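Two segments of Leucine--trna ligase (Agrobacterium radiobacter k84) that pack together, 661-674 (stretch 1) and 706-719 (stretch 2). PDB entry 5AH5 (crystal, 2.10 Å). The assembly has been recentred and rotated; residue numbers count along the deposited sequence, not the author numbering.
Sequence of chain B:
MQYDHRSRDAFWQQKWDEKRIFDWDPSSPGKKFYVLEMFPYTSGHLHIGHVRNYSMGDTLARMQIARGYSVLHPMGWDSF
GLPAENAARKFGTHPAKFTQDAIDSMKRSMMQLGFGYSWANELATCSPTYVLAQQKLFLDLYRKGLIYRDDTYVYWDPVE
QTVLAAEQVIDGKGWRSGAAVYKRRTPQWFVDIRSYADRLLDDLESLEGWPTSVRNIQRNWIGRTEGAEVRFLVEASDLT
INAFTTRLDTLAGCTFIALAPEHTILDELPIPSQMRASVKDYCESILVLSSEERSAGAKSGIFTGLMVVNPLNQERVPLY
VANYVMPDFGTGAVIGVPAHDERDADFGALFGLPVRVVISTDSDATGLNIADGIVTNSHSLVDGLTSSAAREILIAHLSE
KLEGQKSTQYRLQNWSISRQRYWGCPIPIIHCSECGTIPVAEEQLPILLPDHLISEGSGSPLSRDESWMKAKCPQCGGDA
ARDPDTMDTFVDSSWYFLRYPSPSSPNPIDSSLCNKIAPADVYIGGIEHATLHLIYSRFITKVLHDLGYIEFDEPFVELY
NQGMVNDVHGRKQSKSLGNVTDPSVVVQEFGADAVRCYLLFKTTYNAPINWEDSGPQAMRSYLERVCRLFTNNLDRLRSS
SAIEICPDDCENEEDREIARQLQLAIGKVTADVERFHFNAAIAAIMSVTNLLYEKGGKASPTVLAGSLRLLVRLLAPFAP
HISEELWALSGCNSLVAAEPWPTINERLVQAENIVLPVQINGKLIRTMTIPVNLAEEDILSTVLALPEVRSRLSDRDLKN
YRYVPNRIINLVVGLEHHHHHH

Stretch 1 661-674: QLQLAIGKVTADVE
Stretch 2, residues 706-719: GSLRLLVRLLAPFA

Stretch 1 continues a helix that begins earlier in the chain. Before Glu674 its phi/psi values lie near -65/-42, with Glu674 itself at -74/-12. Backbone i to i+4 hydrogen bonds run from Ala665 N to Gln661 O (3.0 Å) through Val673 N to Val669 O (3.0 Å), followed by a weak one from Glu674 N to Thr670 O (3.3 Å). Stretch 2 likewise continues a helix begun earlier, with phi/psi about -67/-39 and regular i to i+4 bonds such as Leu710 N to Gly706 O (3.0 Å). Residues 716-718 keep helical phi/psi without the regular bonds, although Phe718 N and Ala719 N both reach Leu715 O at 2.9 Å. Ala719 then turns to -131/68 and takes the N-cap position before another helix.

The two helices run nearly parallel, their N-to-C directions differing by 7° and their axes approaching to 10.8 Å. The register pairs Leu662 CA with Ser707 CA and Ile666 CA with Leu714 CA, each pair 7.1 Å apart; farther along, Val673 CA and Pro717 CA lie 9.2 Å apart.

No hydrogen bond crosses between the stretches, so the contact rests on apolar packing, with 447 Å² buried over both sides. Leu662, Ala665, Val669 and Val673 direct CA-to-CB toward stretch 2, following the three- and four-residue spacing that brings side chains onto one helical face; Leu710 and Leu714 point back toward stretch 1. Leu662 (chi1 -91°, off a well; chi2 88°) brings CD2 to 3.3 Å from Leu710 CD2, a tight methyl contact, and to 3.5 Å from Ser707 O. Ser707 (m) points sideways, its CB 3.8 Å from Leu662 CD2; its small side chain leaves room for that methyl beside the backbone. Leu710 (t, p) is long enough to meet a second partner: Ile666 (m, t) starts sideways, but its CD1 comes to 4.0 Å from Leu710 CD2.

Leu714 (m, t) is the most heavily covered residue. Both its methyls lie against Ile666, CD1 being 4.1 Å from Ile666 CG1 and CD2 4.1 Å from Ile666 CA. CD1 also lies 4.3 Å from Ala665 CB, and CD2 4.4 Å from Val669 CG1. The small Ala665 contributes just a methyl here.

Toward the C-terminal end, Phe718 (chi1 -54°, chi2 -84°) supplies a broad apolar ring that reaches two valines, both t. Val669 CG1 sits at the ring edge, 4.1 Å from Phe718 CE2, and Val673 CG2 approaches obliquely to 3.4 Å from Phe718 CZ. The ring's reach suits a place where the backbones stand farther apart.

Thr670 (m) points sideways and donates OG1 to Ile666 O at 2.6 Å; OG1 also bonds elsewhere in the structure. At Gly667 an ideal CB would point away.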

# COMPACT_ATOMS: atom_id res chain seq x y z
N GLN B 661 9.64 15.60 -32.33
CA GLN B 661 9.31 16.01 -30.97
C GLN B 661 8.09 15.19 -30.43
O GLN B 661 8.10 14.74 -29.30
CB GLN B 661 9.05 17.50 -30.94
CG GLN B 661 10.33 18.34 -31.00
CD GLN B 661 10.61 18.96 -29.66
OE1 GLN B 661 10.27 20.13 -29.39
NE2 GLN B 661 11.16 18.14 -28.75
N LEU B 662 7.13 14.95 -31.29
CA LEU B 662 6.01 14.11 -31.02
C LEU B 662 6.39 12.70 -30.71
O LEU B 662 5.86 12.14 -29.77
CB LEU B 662 4.97 14.20 -32.12
CG LEU B 662 4.01 15.34 -31.68
CD1 LEU B 662 4.48 16.72 -32.15
CD2 LEU B 662 2.60 15.07 -32.08
N GLN B 663 7.39 12.16 -31.42
CA GLN B 663 7.78 10.80 -31.22
C GLN B 663 8.46 10.65 -29.90
O GLN B 663 8.21 9.66 -29.19
CB GLN B 663 8.76 10.28 -32.29
CG GLN B 663 8.27 10.40 -33.71
CD GLN B 663 6.93 9.80 -33.89
OE1 GLN B 663 6.75 8.66 -33.53
NE2 GLN B 663 6.00 10.52 -34.55
N LEU B 664 9.35 11.59 -29.58
CA LEU B 664 9.89 11.62 -28.24
C LEU B 664 8.78 11.72 -27.14
O LEU B 664 8.99 11.27 -26.06
CB LEU B 664 10.85 12.77 -28.02
CG LEU B 664 12.05 12.84 -28.99
CD1 LEU B 664 12.91 14.02 -28.56
CD2 LEU B 664 12.83 11.51 -29.05
N ALA B 665 7.72 12.47 -27.42
CA ALA B 665 6.67 12.74 -26.47
C ALA B 665 5.88 11.44 -26.27
O ALA B 665 5.62 11.06 -25.12
CB ALA B 665 5.78 13.86 -26.94
N ILE B 666 5.61 10.72 -27.35
CA ILE B 666 4.97 9.39 -27.25
C ILE B 666 5.77 8.49 -26.32
O ILE B 666 5.23 7.89 -25.36
CB ILE B 666 4.80 8.71 -28.62
CG1 ILE B 666 3.82 9.49 -29.48
CG2 ILE B 666 4.35 7.26 -28.48
CD1 ILE B 666 3.80 9.01 -30.94
N GLY B 667 7.07 8.43 -26.57
CA GLY B 667 7.95 7.54 -25.80
C GLY B 667 8.03 7.93 -24.33
O GLY B 667 8.07 7.06 -23.44
N LYS B 668 8.07 9.23 -24.08
CA LYS B 668 8.30 9.74 -22.77
C LYS B 668 7.00 9.63 -21.87
O LYS B 668 7.09 9.20 -20.76
CB LYS B 668 8.78 11.16 -22.89
CG LYS B 668 9.34 11.74 -21.62
CD LYS B 668 10.18 12.96 -22.00
CE LYS B 668 10.20 14.02 -20.91
NZ LYS B 668 10.38 15.38 -21.53
N VAL B 669 5.85 9.96 -22.44
CA VAL B 669 4.57 9.86 -21.83
C VAL B 669 4.29 8.42 -21.47
O VAL B 669 3.92 8.13 -20.34
CB VAL B 669 3.47 10.41 -22.72
CG1 VAL B 669 2.08 10.06 -22.12
CG2 VAL B 669 3.61 11.91 -22.76
N THR B 670 4.53 7.52 -22.43
CA THR B 670 4.38 6.07 -22.23
C THR B 670 5.21 5.56 -21.04
O THR B 670 4.68 4.96 -20.05
CB THR B 670 4.70 5.26 -23.56
OG1 THR B 670 3.91 5.76 -24.66
CG2 THR B 670 4.41 3.81 -23.38
N ALA B 671 6.51 5.82 -21.09
CA ALA B 671 7.43 5.34 -20.05
C ALA B 671 7.13 6.01 -18.69
O ALA B 671 7.23 5.36 -17.65
CB ALA B 671 8.90 5.59 -20.44
N ASP B 672 6.77 7.31 -18.70
CA ASP B 672 6.59 8.03 -17.47
C ASP B 672 5.29 7.62 -16.71
O ASP B 672 5.31 7.57 -15.52
CB ASP B 672 6.62 9.52 -17.68
CG ASP B 672 8.13 10.08 -17.81
OD1 ASP B 672 9.14 9.41 -17.39
OD2 ASP B 672 8.25 11.20 -18.30
N VAL B 673 4.20 7.40 -17.42
CA VAL B 673 2.93 6.91 -16.82
C VAL B 673 3.18 5.60 -16.17
O VAL B 673 2.76 5.39 -15.03
CB VAL B 673 1.79 6.81 -17.80
CG1 VAL B 673 0.57 6.04 -17.22
CG2 VAL B 673 1.37 8.20 -18.23
N GLU B 674 3.89 4.71 -16.84
CA GLU B 674 4.09 3.41 -16.26
C GLU B 674 5.06 3.36 -15.11
O GLU B 674 5.06 2.38 -14.36
CB GLU B 674 4.32 2.34 -17.33
CG GLU B 674 5.71 2.01 -17.69
CD GLU B 674 5.79 1.24 -19.03
OE1 GLU B 674 4.79 0.57 -19.43
OE2 GLU B 674 6.86 1.33 -19.68
N GLY B 706 -2.22 15.87 -37.74
CA GLY B 706 -1.67 14.69 -37.09
C GLY B 706 -1.07 14.91 -35.72
O GLY B 706 -1.16 14.03 -34.84
N SER B 707 -0.44 16.07 -35.53
CA SER B 707 0.16 16.45 -34.27
C SER B 707 -0.87 16.76 -33.22
O SER B 707 -0.62 16.51 -32.07
CB SER B 707 1.05 17.69 -34.43
OG SER B 707 2.10 17.44 -35.33
N LEU B 708 -1.92 17.44 -33.62
CA LEU B 708 -2.97 17.86 -32.75
C LEU B 708 -3.76 16.63 -32.28
O LEU B 708 -4.07 16.53 -31.11
CB LEU B 708 -3.89 18.83 -33.48
CG LEU B 708 -3.30 20.23 -33.75
CD1 LEU B 708 -4.27 21.02 -34.59
CD2 LEU B 708 -3.00 21.00 -32.49
N ARG B 709 -4.11 15.74 -33.21
CA ARG B 709 -4.77 14.49 -32.88
C ARG B 709 -3.87 13.60 -32.02
O ARG B 709 -4.33 12.97 -31.07
CB ARG B 709 -5.25 13.78 -34.14
CG ARG B 709 -6.38 14.55 -34.79
CD ARG B 709 -7.44 13.68 -35.42
NE ARG B 709 -8.43 14.53 -36.08
CZ ARG B 709 -8.32 15.02 -37.32
NH1 ARG B 709 -7.22 14.78 -38.06
NH2 ARG B 709 -9.28 15.76 -37.80
N LEU B 710 -2.58 13.64 -32.25
CA LEU B 710 -1.66 12.88 -31.45
C LEU B 710 -1.58 13.46 -30.03
O LEU B 710 -1.55 12.70 -29.07
CB LEU B 710 -0.32 12.84 -32.13
CG LEU B 710 0.67 11.71 -31.96
CD1 LEU B 710 0.03 10.34 -32.21
CD2 LEU B 710 1.85 11.94 -32.92
N LEU B 711 -1.58 14.79 -29.91
CA LEU B 711 -1.53 15.50 -28.65
C LEU B 711 -2.72 15.07 -27.73
O LEU B 711 -2.53 14.82 -26.58
CB LEU B 711 -1.63 17.02 -28.89
CG LEU B 711 -1.65 17.96 -27.68
CD1 LEU B 711 -0.53 17.58 -26.77
CD2 LEU B 711 -1.54 19.42 -28.07
N VAL B 712 -3.91 15.05 -28.29
CA VAL B 712 -5.14 14.67 -27.55
C VAL B 712 -5.16 13.18 -27.18
O VAL B 712 -5.74 12.78 -26.12
CB VAL B 712 -6.34 15.18 -28.34
CG1 VAL B 712 -7.52 14.23 -28.34
CG2 VAL B 712 -6.72 16.53 -27.78
N ARG B 713 -4.54 12.34 -28.02
CA ARG B 713 -4.38 10.94 -27.68
C ARG B 713 -3.51 10.74 -26.46
O ARG B 713 -3.86 9.98 -25.55
CB ARG B 713 -3.88 10.12 -28.81
CG ARG B 713 -4.86 10.05 -29.94
CD ARG B 713 -4.69 8.75 -30.69
NE ARG B 713 -3.78 8.81 -31.76
CZ ARG B 713 -3.15 7.77 -32.33
NH1 ARG B 713 -3.21 6.50 -31.89
NH2 ARG B 713 -2.37 8.05 -33.35
N LEU B 714 -2.41 11.47 -26.38
CA LEU B 714 -1.52 11.38 -25.21
C LEU B 714 -2.11 12.04 -23.93
O LEU B 714 -1.75 11.68 -22.85
CB LEU B 714 -0.15 12.03 -25.50
CG LEU B 714 0.60 11.35 -26.69
CD1 LEU B 714 1.81 12.21 -27.15
CD2 LEU B 714 1.03 9.94 -26.35
N LEU B 715 -2.90 13.07 -24.10
CA LEU B 715 -3.48 13.85 -23.06
C LEU B 715 -4.66 13.09 -22.38
O LEU B 715 -4.87 13.28 -21.21
CB LEU B 715 -4.00 15.19 -23.62
CG LEU B 715 -4.62 16.12 -22.64
CD1 LEU B 715 -3.66 16.54 -21.58
CD2 LEU B 715 -5.31 17.30 -23.33
N ALA B 716 -5.31 12.21 -23.13
CA ALA B 716 -6.55 11.51 -22.74
C ALA B 716 -6.56 10.82 -21.40
O ALA B 716 -7.57 10.89 -20.77
CB ALA B 716 -6.99 10.52 -23.80
N PRO B 717 -5.48 10.11 -21.03
CA PRO B 717 -5.44 9.48 -19.75
C PRO B 717 -5.47 10.46 -18.57
O PRO B 717 -5.99 10.08 -17.49
CB PRO B 717 -4.12 8.71 -19.77
CG PRO B 717 -3.81 8.45 -21.19
CD PRO B 717 -4.38 9.64 -21.91
N PHE B 718 -4.96 11.68 -18.80
CA PHE B 718 -4.83 12.74 -17.80
C PHE B 718 -6.03 13.60 -17.74
O PHE B 718 -6.46 14.00 -16.65
CB PHE B 718 -3.55 13.66 -18.08
CG PHE B 718 -2.30 12.87 -18.21
CD1 PHE B 718 -1.61 12.51 -17.10
CD2 PHE B 718 -1.87 12.44 -19.46
CE1 PHE B 718 -0.48 11.76 -17.20
CE2 PHE B 718 -0.75 11.66 -19.57
CZ PHE B 718 -0.04 11.33 -18.45
N ALA B 719 -6.51 13.98 -18.91
CA ALA B 719 -7.65 14.89 -19.06
C ALA B 719 -8.64 14.28 -20.06
O ALA B 719 -8.88 14.79 -21.16
CB ALA B 719 -7.23 16.27 -19.49